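Tellurite resistance protein of COG3793 (Nostoc punctiforme, PDB 2OU3) is of uncertain function, probably linked to tellurite resistance, and binds zinc and an indole carbaldehyde as a two-subunit helical TerB-family protein. Local coordinates at residues A[31-36]-A[59-64]; A[9-14]-A[21-26]. All coordinates share one frame; numbering follows the deposited sequence. Where two conformers were deposited one is given.

How the contacts relate
From the N terminus, contact 2 comes first. It closes a short loop made of the end of helix 4-18 and the turn after it, laying residues 21-26 back against segment 9-14. The chain then enters helix 26-41. Contact 1 closes a longer, mostly helical excursion, bringing 59-64, at the end of helix 48-60, back to 31-36. The two closures follow in series and neither nest nor cross. Their centres lie about 11 Å apart, and they touch directly, segment 59-64 being hydrogen-bonded to both 9-14 and 21-26. Together they join helix 4-18, helix 26-41 and the residues after helix 48-60 beside the bound 1H-indole-3-carbaldehyde. Each contact also reaches the second subunit.

Contact 1: A[31-36]-A[59-64]; sequences IYMKSV and ASWGVA. With I3A (1H-indole-3-carbaldehyde), chain E.
The hydroxyl OH of Tyr32 is hydrogen-bonded to two groups of helix 94-106, Asp96 OD1 and Ser100 OG. This fixes the far end of a ring that meets Trp61 in the buried interior. Tyr32 CG stands anti to the backbone N (chi1 173°), which carries the ring off helix 26-41 toward Trp61. The two side chains cross at about a right angle. Tyr32 CD2 comes within 3.8 Å of Trp61 CH2, and the ring planes are inclined at 59°, so the pair is oblique.

The bound 1H-indole-3-carbaldehyde touches both rings. Its C2 sits over the centre of one Tyr32 face, 3.5 Å above the ring plane. Val36 CG2 covers the opposite face, nearer the rim. The aldehyde carbon C3' lies over a face of Trp61, 3.3 Å from CZ3. Asp96 is also hydrogen-bonded to the ligand, through OD2, so one carboxylate serves both Tyr32 and the indole.

Met33, present as selenomethionine, makes a Met-aromatic contact with Trp61. It has two conformers; in one, SE lies 3.7 Å from Trp61 CH2 and approaches the ring obliquely, so this detail is less certain. Phe57 and Phe18 pack edge-to-face with Trp61. Tyr32 and Trp61 thus form part of an aromatic ligand pocket within the helical TerB-family fold.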
ATOM      1  N   ILE A  31       4.185  -1.120 -19.381  1.00 14.01           N
ATOM      2  CA  ILE A  31       3.819   0.074 -20.144  1.00 12.82           C
ATOM      3  C   ILE A  31       3.412   1.220 -19.199  1.00 14.01           C
ATOM      4  O   ILE A  31       3.872   2.366 -19.349  1.00 14.68           O
ATOM      5  CB  ILE A  31       2.712  -0.241 -21.186  1.00 13.52           C
ATOM      6  CG1 ILE A  31       3.232  -1.198 -22.265  1.00 13.90           C
ATOM      7  CG2 ILE A  31       2.228   1.027 -21.876  1.00  7.98           C
ATOM      8  CD1 ILE A  31       2.126  -1.887 -23.060  1.00 13.88           C
ATOM      9  N   TYR A  32       2.608   0.895 -18.185  1.00 15.01           N
ATOM     10  CA  TYR A  32       2.203   1.879 -17.187  1.00 13.71           C
ATOM     11  C   TYR A  32       3.416   2.510 -16.504  1.00 12.91           C
ATOM     12  O   TYR A  32       3.523   3.747 -16.427  1.00 11.52           O
ATOM     13  CB  TYR A  32       1.312   1.229 -16.145  1.00 12.69           C
ATOM     14  CG  TYR A  32       0.965   2.108 -14.948  1.00 13.67           C
ATOM     15  CD1 TYR A  32      -0.081   3.013 -15.007  1.00 11.98           C
ATOM     16  CD2 TYR A  32       1.685   2.018 -13.758  1.00 17.08           C
ATOM     17  CE1 TYR A  32      -0.401   3.815 -13.920  1.00 14.62           C
ATOM     18  CE2 TYR A  32       1.374   2.807 -12.676  1.00 16.44           C
ATOM     19  CZ  TYR A  32       0.325   3.686 -12.739  1.00 17.02           C
ATOM     20  OH  TYR A  32       0.023   4.448 -11.632  1.00 14.44           O
HETATM   21  N   MSE A  33       4.348   1.682 -16.040  1.00 13.97           N
HETATM   22  CA  MSE A  33       5.545   2.175 -15.347  0.70 13.68           C
HETATM   23  C   MSE A  33       6.458   2.951 -16.266  1.00 14.09           C
HETATM   24  O   MSE A  33       7.051   3.934 -15.854  1.00 15.18           O
HETATM   25  CB  MSE A  33       6.340   1.051 -14.690  0.70 14.36           C
HETATM   26  CG  MSE A  33       5.749   0.576 -13.407  0.70 16.95           C
HETATM   27 SE   MSE A  33       5.497   2.002 -12.104  0.53 19.65          SE
HETATM   28  CE  MSE A  33       7.082   2.905 -12.350  0.70  9.29           C
ATOM     29  N   LYS A  34       6.584   2.513 -17.527  1.00 13.93           N
ATOM     30  CA  LYS A  34       7.336   3.286 -18.509  1.00 13.99           C
ATOM     31  C   LYS A  34       6.726   4.672 -18.688  1.00 15.09           C
ATOM     32  O   LYS A  34       7.430   5.653 -18.821  1.00 14.43           O
ATOM     33  CB  LYS A  34       7.441   2.555 -19.867  1.00 15.31           C
ATOM     34  CG  LYS A  34       8.432   1.374 -19.798  1.00 12.76           C
ATOM     35  CD  LYS A  34       8.418   0.448 -20.997  1.00 14.01           C
ATOM     36  CE  LYS A  34       9.541  -0.603 -20.882  1.00 16.23           C
ATOM     37  NZ  LYS A  34       9.634  -1.513 -22.063  1.00 14.68           N
ATOM     38  N   SER A  35       5.399   4.746 -18.681  1.00 13.14           N
ATOM     39  CA  SER A  35       4.710   6.024 -18.803  1.00 14.02           C
ATOM     40  C   SER A  35       5.033   6.916 -17.599  1.00 13.89           C
ATOM     41  O   SER A  35       5.294   8.115 -17.719  1.00 14.98           O
ATOM     42  CB  SER A  35       3.209   5.781 -18.868  1.00 13.19           C
ATOM     43  OG  SER A  35       2.919   4.998 -19.985  1.00 10.57           O
ATOM     44  N   VAL A  36       4.998   6.303 -16.428  1.00 12.53           N
ATOM     45  CA  VAL A  36       5.233   7.000 -15.174  1.00 13.94           C
ATOM     46  C   VAL A  36       6.641   7.555 -15.169  1.00 14.67           C
ATOM     47  O   VAL A  36       6.842   8.729 -14.829  1.00 15.91           O
ATOM     48  CB  VAL A  36       5.014   6.063 -13.958  1.00 12.51           C
ATOM     49  CG1 VAL A  36       5.656   6.660 -12.670  1.00 13.96           C
ATOM     50  CG2 VAL A  36       3.510   5.772 -13.753  1.00 14.30           C
ATOM     51  N   ALA A  59       7.611  -3.417  -8.200  1.00 14.00           N
ATOM     52  CA  ALA A  59       7.914  -4.769  -7.690  1.00 15.46           C
ATOM     53  C   ALA A  59       6.894  -5.244  -6.673  1.00 16.20           C
ATOM     54  O   ALA A  59       6.577  -6.451  -6.646  1.00 16.63           O
ATOM     55  CB  ALA A  59       9.316  -4.822  -7.077  1.00 15.50           C
ATOM     56  N   SER A  60       6.388  -4.318  -5.844  1.00 18.05           N
ATOM     57  CA  SER A  60       5.458  -4.673  -4.782  1.00 18.80           C
ATOM     58  C   SER A  60       4.214  -5.301  -5.341  1.00 17.68           C
ATOM     59  O   SER A  60       3.562  -6.025  -4.620  1.00 18.24           O
ATOM     60  CB  SER A  60       5.067  -3.475  -3.914  1.00 19.29           C
ATOM     61  OG  SER A  60       4.182  -2.620  -4.583  1.00 17.89           O
ATOM     62  N   TRP A  61       3.828  -5.000  -6.585  1.00 16.01           N
ATOM     63  CA  TRP A  61       2.592  -5.587  -7.152  1.00 16.85           C
ATOM     64  C   TRP A  61       2.761  -7.055  -7.519  1.00 18.00           C
ATOM     65  O   TRP A  61       1.806  -7.714  -7.931  1.00 18.43           O
ATOM     66  CB  TRP A  61       2.097  -4.883  -8.408  1.00 17.36           C
ATOM     67  CG  TRP A  61       2.175  -3.396  -8.331  1.00 15.77           C
ATOM     68  CD1 TRP A  61       2.052  -2.639  -7.215  1.00 16.91           C
ATOM     69  CD2 TRP A  61       2.414  -2.490  -9.412  1.00 12.24           C
ATOM     70  NE1 TRP A  61       2.206  -1.311  -7.528  1.00 14.81           N
ATOM     71  CE2 TRP A  61       2.412  -1.194  -8.875  1.00 15.75           C
ATOM     72  CE3 TRP A  61       2.608  -2.648 -10.796  1.00 15.14           C
ATOM     73  CZ2 TRP A  61       2.629  -0.060  -9.662  1.00 14.57           C
ATOM     74  CZ3 TRP A  61       2.820  -1.536 -11.562  1.00 15.62           C
ATOM     75  CH2 TRP A  61       2.833  -0.253 -10.996  1.00 16.83           C
ATOM     76  N   GLY A  62       3.967  -7.561  -7.416  1.00 15.04           N
ATOM     77  CA  GLY A  62       4.250  -8.972  -7.733  1.00 17.04           C
ATOM     78  C   GLY A  62       4.401  -9.276  -9.214  1.00 16.85           C
ATOM     79  O   GLY A  62       4.273 -10.439  -9.649  1.00 16.18           O
ATOM     80  N   VAL A  63       4.698  -8.238 -10.000  1.00 16.09           N
ATOM     81  CA  VAL A  63       5.026  -8.403 -11.437  1.00 13.53           C
ATOM     82  C   VAL A  63       6.137  -9.440 -11.668  1.00 16.90           C
ATOM     83  O   VAL A  63       6.974  -9.688 -10.792  1.00 14.93           O
ATOM     84  CB  VAL A  63       5.419  -7.082 -12.135  1.00 15.18           C
ATOM     85  CG1 VAL A  63       4.277  -6.116 -12.090  1.00 16.01           C
ATOM     86  CG2 VAL A  63       6.745  -6.464 -11.568  1.00 12.96           C
ATOM     87  N   ALA A  64       6.098 -10.085 -12.835  1.00 15.49           N
ATOM     88  CA  ALA A  64       7.173 -10.968 -13.267  1.00 14.64           C
ATOM     89  C   ALA A  64       8.492 -10.231 -13.219  1.00 15.99           C
ATOM     90  O   ALA A  64       8.519  -9.018 -13.442  1.00 13.63           O
ATOM     91  CB  ALA A  64       6.901 -11.507 -14.714  1.00 14.93           C
TER
HETATM   92  O   I3A E 163      -0.091  -2.286 -13.484  1.00 14.37           O
HETATM   93  C3' I3A E 163      -0.320  -1.392 -12.672  1.00 13.87           C
HETATM   94  C3  I3A E 163      -1.275  -0.331 -13.073  1.00  7.99           C
HETATM   95  C2  I3A E 163      -1.675   0.689 -12.253  1.00  8.30           C
HETATM   96  N   I3A E 163      -2.576   1.456 -12.955  1.00 11.03           N
HETATM   97  C8  I3A E 163      -2.773   0.973 -14.198  1.00 11.37           C
HETATM   98  C9  I3A E 163      -1.948  -0.229 -14.372  1.00 10.31           C
HETATM   99  C4  I3A E 163      -1.983  -0.968 -15.565  1.00 11.96           C
HETATM  100  C5  I3A E 163      -2.779  -0.515 -16.590  1.00 11.86           C
HETATM  101  C6  I3A E 163      -3.582   0.628 -16.447  1.00 12.27           C
HETATM  102  C7  I3A E 163      -3.572   1.347 -15.262  1.00 11.93           C

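Contact 2: A[9-14]-A[21-26]; sequences GSSWII and NQIPTN. With I3A (1H-indole-3-carbaldehyde), chain E.
Gln22 O rests against Ile14 CG2 where the loop joining helices 4-18 and 26-41 of this all-helical fold turns back along the first helix. Gln22 O lies 3.8 Å from Ile14 CG2, a van der Waals contact.

Ile23 follows and covers the most surface here. Its CG1 lies beside the backbone N (chi1 -60°), and the extended chain carries CD1 onto the helix. There Ile23 CD1 meets Ser10 CB at 3.6 Å and Ser11 OG at 3.5 Å. Both serine hydroxyls have polar partners elsewhere: Ser10 OG with Trp61 O, and Ser11 OG with Lys7 O.

Pro24 comes next, between helix and ligand. Ile14 CD1 reaches Pro24 CD at 3.8 Å. Ile14 in turn touches Phe20 and Trp61, so this apolar patch backs the ligand pocket. On its other flank, Pro24 CG lies 3.5 Å from the aldehyde O of the 1H-indole-3-carbaldehyde.

Thr25 is the N-cap of helix 26-41, its OG1 hydrogen-bonded to Asp28 N. At Asn26 the helix begins, and Asn26 OD1 accepts a hydrogen bond from Ala64 N.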
ATOM      1  N   GLY A   9      -1.979 -11.947  -2.808  1.00 13.86           N
ATOM      2  CA  GLY A   9      -1.263 -10.733  -2.467  1.00 16.49           C
ATOM      3  C   GLY A   9      -1.326  -9.691  -3.575  1.00 16.43           C
ATOM      4  O   GLY A   9      -1.515  -8.493  -3.326  1.00 15.40           O
ATOM      5  N   SER A  10      -1.138 -10.135  -4.804  1.00 16.72           N
ATOM      6  CA  SER A  10      -1.153  -9.220  -5.927  1.00 16.25           C
ATOM      7  C   SER A  10      -2.530  -8.584  -6.144  1.00 15.70           C
ATOM      8  O   SER A  10      -2.615  -7.397  -6.420  1.00 18.03           O
ATOM      9  CB  SER A  10      -0.637  -9.910  -7.189  1.00 18.25           C
ATOM     10  OG  SER A  10       0.747 -10.182  -7.031  1.00 16.50           O
ATOM     11  N   SER A  11      -3.585  -9.371  -6.052  1.00 16.52           N
ATOM     12  CA  SER A  11      -4.939  -8.842  -6.186  1.00 16.08           C
ATOM     13  C   SER A  11      -5.219  -7.796  -5.106  1.00 15.25           C
ATOM     14  O   SER A  11      -5.831  -6.757  -5.372  1.00 14.62           O
ATOM     15  CB  SER A  11      -5.975  -9.964  -6.033  1.00 16.61           C
ATOM     16  OG  SER A  11      -5.845 -10.923  -7.046  1.00 24.22           O
ATOM     17  N   TRP A  12      -4.787  -8.099  -3.877  1.00 15.45           N
ATOM     18  CA  TRP A  12      -5.075  -7.231  -2.744  1.00 15.69           C
ATOM     19  C   TRP A  12      -4.380  -5.903  -2.942  1.00 14.19           C
ATOM     20  O   TRP A  12      -5.004  -4.851  -2.840  1.00 14.79           O
ATOM     21  CB  TRP A  12      -4.633  -7.865  -1.408  1.00 14.30           C
ATOM     22  CG  TRP A  12      -5.047  -7.050  -0.198  1.00 14.10           C
ATOM     23  CD1 TRP A  12      -6.130  -7.263   0.564  1.00 16.15           C
ATOM     24  CD2 TRP A  12      -4.396  -5.917   0.351  1.00 17.15           C
ATOM     25  NE1 TRP A  12      -6.215  -6.338   1.555  1.00 16.59           N
ATOM     26  CE2 TRP A  12      -5.174  -5.480   1.445  1.00 15.17           C
ATOM     27  CE3 TRP A  12      -3.244  -5.223   0.035  1.00 13.27           C
ATOM     28  CZ2 TRP A  12      -4.817  -4.398   2.237  1.00 18.54           C
ATOM     29  CZ3 TRP A  12      -2.888  -4.157   0.810  1.00 14.84           C
ATOM     30  CH2 TRP A  12      -3.694  -3.725   1.874  1.00 15.46           C
ATOM     31  N   ILE A  13      -3.085  -5.939  -3.254  1.00 13.92           N
ATOM     32  CA  ILE A  13      -2.313  -4.716  -3.377  0.50 14.55           C
ATOM     33  C   ILE A  13      -2.711  -3.890  -4.609  1.00 14.10           C
ATOM     34  O   ILE A  13      -2.729  -2.648  -4.569  1.00 14.22           O
ATOM     35  CB  ILE A  13      -0.781  -5.038  -3.347  0.50 15.80           C
ATOM     36  CG1 ILE A  13       0.021  -3.829  -2.872  0.50 19.31           C
ATOM     37  CG2 ILE A  13      -0.281  -5.563  -4.699  0.50 16.47           C
ATOM     38  CD1 ILE A  13      -0.581  -3.111  -1.659  0.50 21.64           C
ATOM     39  N   ILE A  14      -3.025  -4.568  -5.709  1.00 14.99           N
ATOM     40  CA  ILE A  14      -3.508  -3.871  -6.904  1.00 14.17           C
ATOM     41  C   ILE A  14      -4.831  -3.199  -6.591  1.00 14.47           C
ATOM     42  O   ILE A  14      -5.033  -2.014  -6.901  1.00 16.07           O
ATOM     43  CB  ILE A  14      -3.655  -4.834  -8.086  1.00 16.61           C
ATOM     44  CG1 ILE A  14      -2.296  -5.133  -8.661  1.00 15.43           C
ATOM     45  CG2 ILE A  14      -4.561  -4.218  -9.142  1.00 18.95           C
ATOM     46  CD1 ILE A  14      -1.625  -3.902  -9.389  1.00 16.66           C
ATOM     47  N   ASN A  21     -10.241  -4.671  -9.897  1.00 15.05           N
ATOM     48  CA  ASN A  21     -10.692  -6.013  -9.487  1.00 15.44           C
ATOM     49  C   ASN A  21     -10.004  -7.181 -10.203  1.00 17.12           C
ATOM     50  O   ASN A  21     -10.355  -8.349  -9.966  1.00 17.19           O
ATOM     51  CB  ASN A  21     -12.207  -6.116  -9.668  1.00 16.06           C
ATOM     52  CG  ASN A  21     -12.961  -5.187  -8.753  1.00 21.90           C
ATOM     53  OD1 ASN A  21     -13.890  -4.519  -9.181  1.00 27.76           O
ATOM     54  ND2 ASN A  21     -12.571  -5.143  -7.488  1.00 17.06           N
ATOM     55  N   GLN A  22      -8.973  -6.874 -11.004  1.00 16.79           N
ATOM     56  CA  GLN A  22      -8.229  -7.864 -11.777  1.00 19.05           C
ATOM     57  C   GLN A  22      -6.776  -7.406 -11.734  1.00 18.20           C
ATOM     58  O   GLN A  22      -6.561  -6.210 -11.702  1.00 15.26           O
ATOM     59  CB  GLN A  22      -8.788  -7.792 -13.189  1.00 20.11           C
ATOM     60  CG  GLN A  22      -8.389  -8.824 -14.165  1.00 31.64           C
ATOM     61  CD  GLN A  22      -9.016  -8.540 -15.528  1.00 31.08           C
ATOM     62  OE1 GLN A  22     -10.044  -7.849 -15.624  1.00 45.74           O
ATOM     63  NE2 GLN A  22      -8.399  -9.062 -16.590  1.00 44.52           N
ATOM     64  N   ILE A  23      -5.811  -8.334 -11.712  1.00 16.04           N
ATOM     65  CA  ILE A  23      -4.390  -7.990 -11.731  1.00 14.33           C
ATOM     66  C   ILE A  23      -4.063  -7.630 -13.189  1.00 13.92           C
ATOM     67  O   ILE A  23      -4.378  -8.434 -14.072  1.00 13.65           O
ATOM     68  CB  ILE A  23      -3.519  -9.174 -11.302  1.00 11.81           C
ATOM     69  CG1 ILE A  23      -3.875  -9.621  -9.880  1.00 17.94           C
ATOM     70  CG2 ILE A  23      -2.034  -8.773 -11.349  1.00 13.54           C
ATOM     71  CD1 ILE A  23      -3.282 -10.965  -9.439  1.00 16.40           C
ATOM     72  N   PRO A  24      -3.460  -6.444 -13.447  1.00 12.52           N
ATOM     73  CA  PRO A  24      -3.035  -6.138 -14.824  1.00 14.73           C
ATOM     74  C   PRO A  24      -2.007  -7.142 -15.344  1.00 15.65           C
ATOM     75  O   PRO A  24      -1.227  -7.724 -14.556  1.00 14.98           O
ATOM     76  CB  PRO A  24      -2.393  -4.733 -14.704  1.00 14.29           C
ATOM     77  CG  PRO A  24      -3.058  -4.146 -13.495  1.00 14.63           C
ATOM     78  CD  PRO A  24      -3.167  -5.311 -12.539  1.00 10.30           C
ATOM     79  N   THR A  25      -1.986  -7.314 -16.662  1.00 14.24           N
ATOM     80  CA  THR A  25      -0.974  -8.138 -17.301  1.00 14.17           C
ATOM     81  C   THR A  25       0.386  -7.549 -16.983  1.00 14.15           C
ATOM     82  O   THR A  25       0.501  -6.331 -16.724  1.00 11.80           O
ATOM     83  CB  THR A  25      -1.181  -8.194 -18.824  1.00 13.45           C
ATOM     84  OG1 THR A  25      -1.113  -6.878 -19.342  1.00 15.23           O
ATOM     85  CG2 THR A  25      -2.560  -8.837 -19.181  1.00 14.28           C
ATOM     86  N   ASN A  26       1.412  -8.389 -17.001  1.00 13.82           N
ATOM     87  CA  ASN A  26       2.779  -7.859 -16.858  1.00 13.48           C
ATOM     88  C   ASN A  26       3.108  -6.820 -17.903  1.00 12.94           C
ATOM     89  O   ASN A  26       3.802  -5.829 -17.601  1.00 12.61           O
ATOM     90  CB  ASN A  26       3.827  -8.949 -16.912  1.00 13.15           C
ATOM     91  CG  ASN A  26       3.799  -9.817 -15.682  1.00 13.43           C
ATOM     92  OD1 ASN A  26       3.895  -9.334 -14.568  1.00 16.55           O
ATOM     93  ND2 ASN A  26       3.642 -11.105 -15.884  1.00 14.32           N
TER
HETATM   94  O   I3A E 163      -0.091  -2.286 -13.484  1.00 14.37           O
HETATM   95  C3' I3A E 163      -0.320  -1.392 -12.672  1.00 13.87           C
HETATM   96  C3  I3A E 163      -1.275  -0.331 -13.073  1.00  7.99           C
HETATM   97  C2  I3A E 163      -1.675   0.689 -12.253  1.00  8.30           C
HETATM   98  N   I3A E 163      -2.576   1.456 -12.955  1.00 11.03           N
HETATM   99  C8  I3A E 163      -2.773   0.973 -14.198  1.00 11.37           C
HETATM  100  C9  I3A E 163      -1.948  -0.229 -14.372  1.00 10.31           C
HETATM  101  C4  I3A E 163      -1.983  -0.968 -15.565  1.00 11.96           C
HETATM  102  C5  I3A E 163      -2.779  -0.515 -16.590  1.00 11.86           C
HETATM  103  C6  I3A E 163      -3.582   0.628 -16.447  1.00 12.27           C
HETATM  104  C7  I3A E 163      -3.572   1.347 -15.262  1.00 11.93           C